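Local coordinates for protein alpha-11 giardin (Giardia intestinalis, PDB 2II2) that binds calcium as an unusual member of the annexin family and probably associates with acidic phospholipids and with the parasite's cytoskeleton, at residues R258-F263 with L303-L308; T151-V156 with A187-E192; H165-A170 with T211-K216. One frame throughout, in Å; residues are numbered along the deposited sequence.

Contact 1 (R258-F263 with L303-L308)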
loop_
_atom_site.group_PDB
_atom_site.type_symbol
_atom_site.label_atom_id
_atom_site.label_comp_id
_atom_site.label_asym_id
_atom_site.label_seq_id
_atom_site.Cartn_x
_atom_site.Cartn_y
_atom_site.Cartn_z
ATOM N N ARG A 258 -1.433 -1.441 6.939
ATOM C CA ARG A 258 -1.579 -2.041 5.618
ATOM C C ARG A 258 -0.342 -1.878 4.743
ATOM O O ARG A 258 0.118 -2.838 4.120
ATOM C CB ARG A 258 -2.798 -1.448 4.937
ATOM C CG ARG A 258 -2.995 -1.929 3.526
ATOM C CD ARG A 258 -4.208 -1.312 2.840
ATOM N NE ARG A 258 -4.116 0.136 2.688
ATOM C CZ ARG A 258 -4.883 1.020 3.312
ATOM N NH1 ARG A 258 -5.783 0.659 4.234
ATOM N NH2 ARG A 258 -4.727 2.292 3.018
ATOM N N ILE A 259 0.165 -0.646 4.683
ATOM C CA ILE A 259 1.345 -0.344 3.885
ATOM C C ILE A 259 2.524 -1.199 4.356
ATOM O O ILE A 259 3.260 -1.774 3.536
ATOM C CB ILE A 259 1.648 1.154 3.958
ATOM C CG1 ILE A 259 0.522 1.952 3.312
ATOM C CG2 ILE A 259 2.995 1.453 3.312
ATOM C CD1 ILE A 259 0.448 3.403 3.769
ATOM N N THR A 260 2.720 -1.275 5.670
ATOM C CA THR A 260 3.790 -2.104 6.208
ATOM C C THR A 260 3.588 -3.578 5.873
ATOM O O THR A 260 4.496 -4.248 5.409
ATOM C CB THR A 260 3.837 -1.926 7.748
ATOM O OG1 THR A 260 4.118 -0.556 8.062
ATOM C CG2 THR A 260 4.879 -2.788 8.374
ATOM N N GLY A 261 2.387 -4.094 6.138
ATOM C CA GLY A 261 2.126 -5.500 5.898
ATOM C C GLY A 261 2.336 -5.904 4.450
ATOM O O GLY A 261 2.895 -6.972 4.163
ATOM N N LEU A 262 1.852 -5.068 3.539
ATOM C CA LEU A 262 1.980 -5.376 2.118
ATOM C C LEU A 262 3.396 -5.208 1.520
ATOM O O LEU A 262 3.809 -5.979 0.644
ATOM C CB LEU A 262 1.014 -4.544 1.275
ATOM C CG LEU A 262 -0.484 -4.774 1.490
ATOM C CD1 LEU A 262 -1.303 -3.796 0.642
ATOM C CD2 LEU A 262 -0.810 -6.208 1.072
ATOM N N PHE A 263 4.110 -4.166 1.979
ATOM C CA PHE A 263 5.266 -3.718 1.211
ATOM C C PHE A 263 6.600 -3.764 1.937
ATOM O O PHE A 263 7.618 -3.431 1.313
ATOM C CB PHE A 263 5.014 -2.314 0.689
ATOM C CG PHE A 263 3.766 -2.185 -0.136
ATOM C CD1 PHE A 263 3.555 -2.996 -1.248
ATOM C CD2 PHE A 263 2.785 -1.244 0.205
ATOM C CE1 PHE A 263 2.392 -2.875 -1.997
ATOM C CE2 PHE A 263 1.629 -1.114 -0.562
ATOM C CZ PHE A 263 1.433 -1.925 -1.656
ATOM N N LEU A 303 8.389 -1.155 13.216
ATOM C CA LEU A 303 9.853 -1.109 13.131
ATOM C C LEU A 303 10.463 -2.466 12.745
ATOM O O LEU A 303 11.383 -2.568 11.916
ATOM C CB LEU A 303 10.436 -0.612 14.445
ATOM C CG LEU A 303 10.165 0.848 14.805
ATOM C CD1 LEU A 303 10.563 1.056 16.257
ATOM C CD2 LEU A 303 10.885 1.864 13.900
ATOM N N MET A 304 9.945 -3.520 13.374
ATOM C CA MET A 304 10.414 -4.861 13.060
ATOM C C MET A 304 10.187 -5.192 11.596
ATOM O O MET A 304 11.116 -5.693 10.940
ATOM C CB MET A 304 9.776 -5.888 14.010
ATOM C CG MET A 304 10.161 -7.337 13.766
ATOM S SD MET A 304 9.262 -8.154 12.417
ATOM C CE MET A 304 7.569 -8.076 13.041
ATOM N N PHE A 305 8.984 -4.966 11.083
ATOM C CA PHE A 305 8.728 -5.354 9.709
ATOM C C PHE A 305 9.577 -4.562 8.705
ATOM O O PHE A 305 9.936 -5.094 7.645
ATOM C CB PHE A 305 7.245 -5.241 9.363
ATOM C CG PHE A 305 6.410 -6.424 9.765
ATOM C CD1 PHE A 305 5.305 -6.268 10.613
ATOM C CD2 PHE A 305 6.668 -7.686 9.241
ATOM C CE1 PHE A 305 4.524 -7.364 10.970
ATOM C CE2 PHE A 305 5.906 -8.803 9.595
ATOM C CZ PHE A 305 4.806 -8.632 10.464
ATOM N N TRP A 306 9.917 -3.327 9.033
ATOM C CA TRP A 306 10.718 -2.504 8.141
ATOM C C TRP A 306 12.204 -2.639 8.394
ATOM O O TRP A 306 12.997 -1.996 7.711
ATOM C CB TRP A 306 10.315 -1.029 8.276
ATOM C CG TRP A 306 9.049 -0.708 7.594
ATOM C CD1 TRP A 306 7.841 -0.405 8.168
ATOM C CD2 TRP A 306 8.848 -0.648 6.178
ATOM N NE1 TRP A 306 6.901 -0.175 7.192
ATOM C CE2 TRP A 306 7.494 -0.349 5.960
ATOM C CE3 TRP A 306 9.685 -0.839 5.073
ATOM C CZ2 TRP A 306 6.958 -0.208 4.674
ATOM C CZ3 TRP A 306 9.155 -0.710 3.798
ATOM C CH2 TRP A 306 7.808 -0.413 3.618
ATOM N N LYS A 307 12.596 -3.481 9.358
ATOM C CA LYS A 307 14.043 -3.669 9.665
ATOM C C LYS A 307 14.680 -2.357 10.107
ATOM O O LYS A 307 15.827 -2.050 9.755
ATOM C CB LYS A 307 14.815 -4.351 8.523
ATOM C CG LYS A 307 14.317 -5.749 8.272
ATOM C CD LYS A 307 15.228 -6.497 7.317
ATOM C CE LYS A 307 14.770 -7.935 7.182
ATOM N NZ LYS A 307 15.591 -8.644 6.157
ATOM N N LEU A 308 13.932 -1.616 10.914
ATOM C CA LEU A 308 14.384 -0.339 11.454
ATOM C C LEU A 308 14.453 -0.361 12.979
ATOM O O LEU A 308 14.532 0.712 13.604
ATOM C CB LEU A 308 13.441 0.768 10.995
ATOM C CG LEU A 308 13.336 1.045 9.492
ATOM C CD1 LEU A 308 12.230 2.077 9.235
ATOM C CD2 LEU A 308 14.683 1.511 8.926
#

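Contact 2 (T151-V156 with A187-E192)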
loop_
_atom_site.group_PDB
_atom_site.type_symbol
_atom_site.label_atom_id
_atom_site.label_comp_id
_atom_site.label_asym_id
_atom_site.label_seq_id
_atom_site.Cartn_x
_atom_site.Cartn_y
_atom_site.Cartn_z
ATOM N N THR A 151 3.525 2.329 -22.379
ATOM C CA THR A 151 4.095 2.355 -23.718
ATOM C C THR A 151 4.704 3.731 -23.944
ATOM O O THR A 151 4.175 4.739 -23.474
ATOM C CB THR A 151 3.049 2.082 -24.840
ATOM O OG1 THR A 151 2.024 3.071 -24.820
ATOM C CG2 THR A 151 2.414 0.701 -24.744
ATOM N N PRO A 152 5.845 3.775 -24.644
ATOM C CA PRO A 152 6.429 5.082 -24.933
ATOM C C PRO A 152 5.545 5.911 -25.856
ATOM O O PRO A 152 4.895 5.352 -26.752
ATOM C CB PRO A 152 7.732 4.729 -25.656
ATOM C CG PRO A 152 7.999 3.320 -25.299
ATOM C CD PRO A 152 6.682 2.667 -25.147
ATOM N N ARG A 153 5.551 7.236 -25.666
ATOM C CA ARG A 153 4.818 8.148 -26.550
ATOM C C ARG A 153 5.718 9.070 -27.330
ATOM O O ARG A 153 5.268 9.645 -28.306
ATOM C CB ARG A 153 3.797 8.974 -25.767
ATOM C CG ARG A 153 2.738 8.120 -25.076
ATOM C CD ARG A 153 1.778 8.966 -24.237
ATOM N NE ARG A 153 2.442 9.641 -23.124
ATOM C CZ ARG A 153 2.461 9.216 -21.860
ATOM N NH1 ARG A 153 1.869 8.071 -21.502
ATOM N NH2 ARG A 153 3.077 9.953 -20.939
ATOM N N GLY A 154 6.962 9.268 -26.889
ATOM C CA GLY A 154 7.856 10.182 -27.613
ATOM C C GLY A 154 7.354 11.614 -27.618
ATOM O O GLY A 154 7.593 12.365 -28.553
ATOM N N SER A 155 6.624 11.994 -26.569
ATOM C CA SER A 155 6.048 13.338 -26.490
ATOM C C SER A 155 6.268 13.945 -25.097
ATOM O O SER A 155 5.320 14.427 -24.456
ATOM C CB SER A 155 4.547 13.311 -26.851
ATOM O OG SER A 155 3.817 12.451 -25.996
ATOM N N VAL A 156 7.509 13.961 -24.630
ATOM C CA VAL A 156 7.814 14.279 -23.236
ATOM C C VAL A 156 7.432 15.729 -22.955
ATOM O O VAL A 156 6.761 16.015 -21.947
ATOM C CB VAL A 156 9.291 14.000 -22.860
ATOM C CG1 VAL A 156 9.682 14.712 -21.575
ATOM C CG2 VAL A 156 9.570 12.490 -22.788
ATOM N N ALA A 187 8.706 4.235 -17.242
ATOM C CA ALA A 187 9.558 4.873 -16.235
ATOM C C ALA A 187 10.554 5.823 -16.889
ATOM O O ALA A 187 10.808 6.910 -16.374
ATOM C CB ALA A 187 10.294 3.841 -15.383
ATOM N N ASP A 188 11.128 5.421 -18.016
ATOM C CA ASP A 188 12.127 6.267 -18.661
ATOM C C ASP A 188 11.517 7.587 -19.109
ATOM O O ASP A 188 12.075 8.659 -18.850
ATOM C CB ASP A 188 12.777 5.549 -19.850
ATOM C CG ASP A 188 13.787 4.482 -19.443
ATOM O OD1 ASP A 188 14.079 4.300 -18.249
ATOM O OD2 ASP A 188 14.301 3.817 -20.359
ATOM N N GLU A 189 10.393 7.523 -19.825
ATOM C CA GLU A 189 9.771 8.759 -20.265
ATOM C C GLU A 189 9.239 9.579 -19.096
ATOM O O GLU A 189 9.337 10.802 -19.108
ATOM C CB GLU A 189 8.637 8.489 -21.237
ATOM C CG GLU A 189 9.161 8.114 -22.608
ATOM C CD GLU A 189 8.125 8.189 -23.741
ATOM O OE1 GLU A 189 6.900 8.267 -23.442
ATOM O OE2 GLU A 189 8.559 8.105 -24.933
ATOM N N TYR A 190 8.670 8.916 -18.081
ATOM C CA TYR A 190 8.120 9.675 -16.982
ATOM C C TYR A 190 9.170 10.461 -16.181
ATOM O O TYR A 190 8.892 11.565 -15.717
ATOM C CB TYR A 190 7.314 8.785 -16.007
ATOM C CG TYR A 190 6.397 9.616 -15.158
ATOM C CD1 TYR A 190 5.227 10.138 -15.697
ATOM C CD2 TYR A 190 6.715 9.930 -13.844
ATOM C CE1 TYR A 190 4.363 10.933 -14.937
ATOM C CE2 TYR A 190 5.866 10.712 -13.055
ATOM C CZ TYR A 190 4.680 11.233 -13.616
ATOM O OH TYR A 190 3.808 12.015 -12.869
ATOM N N LYS A 191 10.362 9.890 -16.019
ATOM C CA LYS A 191 11.425 10.628 -15.342
ATOM C C LYS A 191 11.659 11.960 -16.081
ATOM O O LYS A 191 11.847 13.022 -15.451
ATOM C CB LYS A 191 12.709 9.803 -15.351
ATOM C CG LYS A 191 13.830 10.387 -14.510
ATOM C CD LYS A 191 15.073 9.525 -14.488
ATOM C CE LYS A 191 16.087 10.124 -13.515
ATOM N NZ LYS A 191 17.289 9.250 -13.437
ATOM N N GLU A 192 11.647 11.899 -17.420
ATOM C CA GLU A 192 11.826 13.096 -18.224
ATOM C C GLU A 192 10.624 14.064 -18.150
ATOM O O GLU A 192 10.803 15.289 -18.077
ATOM C CB GLU A 192 12.106 12.697 -19.664
ATOM C CG GLU A 192 13.388 11.893 -19.782
ATOM C CD GLU A 192 13.485 11.031 -21.039
ATOM O OE1 GLU A 192 12.581 11.092 -21.906
ATOM O OE2 GLU A 192 14.488 10.275 -21.151
HETATM O O HOH W 1 5.406 6.677 -21.758
HETATM O O HOH W 2 6.139 10.989 -23.902
#

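Contact 3 (H165-A170 with T211-K216)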
loop_
_atom_site.group_PDB
_atom_site.type_symbol
_atom_site.label_atom_id
_atom_site.label_comp_id
_atom_site.label_asym_id
_atom_site.label_seq_id
_atom_site.Cartn_x
_atom_site.Cartn_y
_atom_site.Cartn_z
ATOM N N HIS A 165 -1.206 22.027 -17.640
ATOM C CA HIS A 165 -2.503 22.572 -17.997
ATOM C C HIS A 165 -3.609 22.066 -17.077
ATOM O O HIS A 165 -4.420 22.836 -16.564
ATOM C CB HIS A 165 -2.849 22.233 -19.427
ATOM C CG HIS A 165 -4.144 22.813 -19.855
ATOM N ND1 HIS A 165 -4.306 24.162 -20.075
ATOM C CD2 HIS A 165 -5.358 22.247 -20.034
ATOM C CE1 HIS A 165 -5.565 24.401 -20.401
ATOM N NE2 HIS A 165 -6.223 23.256 -20.388
ATOM N N ASN A 166 -3.632 20.753 -16.882
ATOM C CA ASN A 166 -4.694 20.164 -16.088
ATOM C C ASN A 166 -4.537 20.386 -14.606
ATOM O O ASN A 166 -5.524 20.683 -13.927
ATOM C CB ASN A 166 -4.793 18.675 -16.372
ATOM C CG ASN A 166 -5.487 18.381 -17.686
ATOM O OD1 ASN A 166 -6.712 18.521 -17.784
ATOM N ND2 ASN A 166 -4.724 18.001 -18.709
ATOM N N LEU A 167 -3.310 20.315 -14.102
ATOM C CA LEU A 167 -3.114 20.444 -12.651
ATOM C C LEU A 167 -3.101 21.870 -12.154
ATOM O O LEU A 167 -3.481 22.116 -11.017
ATOM C CB LEU A 167 -1.835 19.729 -12.176
ATOM C CG LEU A 167 -1.811 18.221 -12.408
ATOM C CD1 LEU A 167 -0.448 17.651 -12.064
ATOM C CD2 LEU A 167 -2.880 17.498 -11.611
ATOM N N ILE A 168 -2.635 22.795 -12.990
ATOM C CA ILE A 168 -2.451 24.161 -12.534
ATOM C C ILE A 168 -3.379 25.153 -13.223
ATOM O O ILE A 168 -4.014 25.953 -12.540
ATOM C CB ILE A 168 -0.983 24.623 -12.665
ATOM C CG1 ILE A 168 -0.057 23.674 -11.892
ATOM C CG2 ILE A 168 -0.845 26.063 -12.128
ATOM C CD1 ILE A 168 1.405 23.995 -11.977
ATOM N N ASP A 169 -3.466 25.092 -14.549
ATOM C CA ASP A 169 -4.063 26.183 -15.320
ATOM C C ASP A 169 -5.569 26.101 -15.541
ATOM O O ASP A 169 -6.250 27.137 -15.513
ATOM C CB ASP A 169 -3.328 26.335 -16.647
ATOM C CG ASP A 169 -1.833 26.603 -16.455
ATOM O OD1 ASP A 169 -1.427 27.225 -15.446
ATOM O OD2 ASP A 169 -1.078 26.185 -17.328
ATOM N N ALA A 170 -6.080 24.901 -15.799
ATOM C CA ALA A 170 -7.486 24.718 -16.212
ATOM C C ALA A 170 -8.444 25.039 -15.080
ATOM O O ALA A 170 -8.068 24.879 -13.940
ATOM C CB ALA A 170 -7.699 23.283 -16.652
ATOM N N THR A 211 -2.341 20.591 -4.317
ATOM C CA THR A 211 -3.032 21.877 -4.366
ATOM C C THR A 211 -4.353 21.774 -5.119
ATOM O O THR A 211 -5.372 22.363 -4.698
ATOM C CB THR A 211 -2.139 22.971 -4.993
ATOM O OG1 THR A 211 -1.048 23.214 -4.091
ATOM C CG2 THR A 211 -2.909 24.289 -5.273
ATOM N N ARG A 212 -4.343 21.023 -6.220
ATOM C CA ARG A 212 -5.520 20.941 -7.085
ATOM C C ARG A 212 -6.636 20.088 -6.493
ATOM O O ARG A 212 -7.800 20.419 -6.612
ATOM C CB ARG A 212 -5.144 20.347 -8.441
ATOM C CG ARG A 212 -6.350 19.998 -9.293
ATOM C CD ARG A 212 -7.171 21.209 -9.685
ATOM N NE ARG A 212 -6.529 21.835 -10.821
ATOM C CZ ARG A 212 -7.074 22.780 -11.585
ATOM N NH1 ARG A 212 -8.298 23.234 -11.325
ATOM N NH2 ARG A 212 -6.376 23.238 -12.630
ATOM N N TYR A 213 -6.271 18.944 -5.938
ATOM C CA TYR A 213 -7.271 17.954 -5.519
ATOM C C TYR A 213 -7.537 18.059 -4.045
ATOM O O TYR A 213 -6.756 17.600 -3.221
ATOM C CB TYR A 213 -6.825 16.533 -5.875
ATOM C CG TYR A 213 -6.953 16.268 -7.343
ATOM C CD1 TYR A 213 -5.915 16.560 -8.211
ATOM C CD2 TYR A 213 -8.129 15.746 -7.877
ATOM C CE1 TYR A 213 -6.056 16.334 -9.564
ATOM C CE2 TYR A 213 -8.269 15.521 -9.215
ATOM C CZ TYR A 213 -7.225 15.810 -10.064
ATOM O OH TYR A 213 -7.318 15.574 -11.434
ATOM N N ALA A 214 -8.638 18.725 -3.708
ATOM C CA ALA A 214 -9.010 18.945 -2.311
ATOM C C ALA A 214 -9.464 17.659 -1.618
ATOM O O ALA A 214 -9.333 17.529 -0.390
ATOM C CB ALA A 214 -10.080 20.019 -2.178
ATOM N N ASP A 215 -10.018 16.724 -2.381
ATOM C CA ASP A 215 -10.377 15.407 -1.844
ATOM C C ASP A 215 -9.084 14.621 -1.631
ATOM O O ASP A 215 -8.312 14.426 -2.553
ATOM C CB ASP A 215 -11.317 14.672 -2.797
ATOM C CG ASP A 215 -11.683 13.302 -2.299
ATOM O OD1 ASP A 215 -12.708 13.161 -1.626
ATOM O OD2 ASP A 215 -10.946 12.357 -2.598
ATOM N N LYS A 216 -8.868 14.196 -0.396
ATOM C CA LYS A 216 -7.614 13.605 0.010
ATOM C C LYS A 216 -7.330 12.265 -0.666
ATOM O O LYS A 216 -6.177 11.966 -0.997
ATOM C CB LYS A 216 -7.605 13.447 1.528
ATOM C CG LYS A 216 -7.602 14.756 2.314
ATOM C CD LYS A 216 -7.590 14.483 3.809
ATOM C CE LYS A 216 -7.328 15.747 4.643
ATOM N NZ LYS A 216 -8.545 16.581 4.856
#

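Contact 1 (R258-F263 with L303-L308)
Phe305 reaches the last part of helix 249-263 through its CB, which lies 3.5 Å from CG2 of Thr260, and the two side chains cross at about a right angle. The phenyl ring comes no closer than 4.2 Å to Thr260 CG2, through CG and CD1; Met304 CE sits over the centre of one of its faces, and the ring also meets that of His264. Trp306 makes the larger share of this segment's contact. Its indole NE1 donates a hydrogen bond to Thr260 OG1 (2.9 Å, N-H...O angle 145°), and the oxygen lies 20° out of the ring plane. Two facts fix this acceptor. The chi1 of Thr260, -61°, puts OG1 beside the backbone N and CG2 anti to it, and the same hydroxyl is bonded to the carbonyl oxygen of Ala256 one helical turn earlier, so OG1 both gives and receives. The methyl CG2 also approaches the indole, 3.5 Å from Trp306 NE1, and thus touches both aromatic residues. Farther along the indole, CZ2 lies 4.0 Å from Thr260 CA, and CH2 comes to 3.8 Å from Phe263 O. Lys307 then takes positive phi in a Schellman motif, in which Leu308 N bonds to Leu303 O at 2.9 Å and Lys307 N bonds back to Met304 O. The motif ends the helix, and neither Lys307 nor Leu308 touches segment 258-263. Every touching residue is buried. Helix 232-244 packs against this pair through Phe240, whose ring meets Trp306 edge-to-face, and through Val236, which touches both Ile259 and Trp306, while Met280 of helix 280-287 touches the indole and Arg80 of helix 76-89 meets Phe263.

Contact 2 (T151-V156 with A187-E192)
Glu189 extends from helix 187-201 to grip the loop of residues 151-156 through backbone amides. Its CB faces the loop and has a loose apolar neighbour in Val156 CG2 at 4.4 Å. From there chi1 of -76° sets CG anti to the carbonyl carbon, and beyond CG the chain runs extended, which carries the carboxylate to the loop backbone. CD stops 3.4 Å from Arg153 N. At the tip, OE1 accepts from Arg153 N at 2.8 Å in a nearly straight bond (176°), while OE2 accepts from Gly154 N, also at 2.8 Å. Both amides meet syn sides of the carboxylate, somewhat out of its plane. OE1 receives two further bonds, one from a water that also donates to Thr151 O and one from a water that accepts from Ser155 N. Pro152 CB is 3.6 Å from OE2. One turn later, Glu192 crosses Val156 at about a right angle, its OE1 3.4 Å from Val156 CG2. The side chain of Arg153 is directed to Asp159, with which it forms a salt bridge; its NE stays 4.7 Å from Glu189 OE1, without contact. The amides and waters on the carboxylate, with the arginine close by, would favour its ionised form, and the two amide bonds tie the loop at Arg153-Gly154 to helix 187-201.

Contact 3 (H165-A170 with T211-K216)
At the C-terminal end of helix 156-169, where the last turn widens into a pi-type turn, the guanidinium of Arg212 meets the backbone carbonyls of Leu167 and Ala170. The widening is evident from Ala170 N, which bonds to His165 O at 2.8 Å, five residues back, while the i+4 bond of Asp169 N to the same oxygen is weak. Arg212 comes from the end of helix 205-212. With chi1 of 169° its CG is anti to the backbone N, and bends at chi2 and chi3 turn the rest of the chain round the Leu167 carbonyl. NE donates to Leu167 O at 3.1 Å, but it stands well above the carbonyl plane, 63° out of it. The stronger grip is on Ala170 O: NH2 reaches it at 2.7 Å with an N-H...O angle of 155°, and the oxygen lies practically in the guanidinium plane. Ala170 O accepts from both terminal nitrogens, the NH1 bond, at 3.1 Å, being the weak one. NH2 is also 3.0 Å from Asn166 O. The apolar part of the contact is Leu167 CD2 at the edge of the Tyr213 ring, in its plane and 4.0 Å from CE1, the two side chains crossing at about a right angle. The tyrosine hydroxyl is bonded to His175 ND1. Arg212 NH1 has a further weak bond to Asp171 O, just past the helix. A positive group facing carbonyl oxygens at the negative end of a helix is probably favourable electrostatically, and it probably ties the last turn to the end of helix 205-212; the nearest carboxylate within the two segments, that of Asp169, has OD1 7.0 Å from Arg212 NH2.

Contact 1 is a core contact, all its touching residues buried, whereas contact 2 lies at the surface and contact 3 is partly buried. The latter two bear on opposite ends of one helix, 156-169: the loop of contact 2 runs into its first residue, and contact 3 involves its last turn. Their centres are 22 Å apart, and their second segments lie on helix 187-201 and at the end of helix 205-212, which follows it. Contact 1 joins helices 249-263 and 298-306, its centre about 31 Å from that of contact 2. The chemistry follows the place: indole and hydroxyl in the core, a carboxylate on amides and waters outside, a guanidinium on carbonyls between.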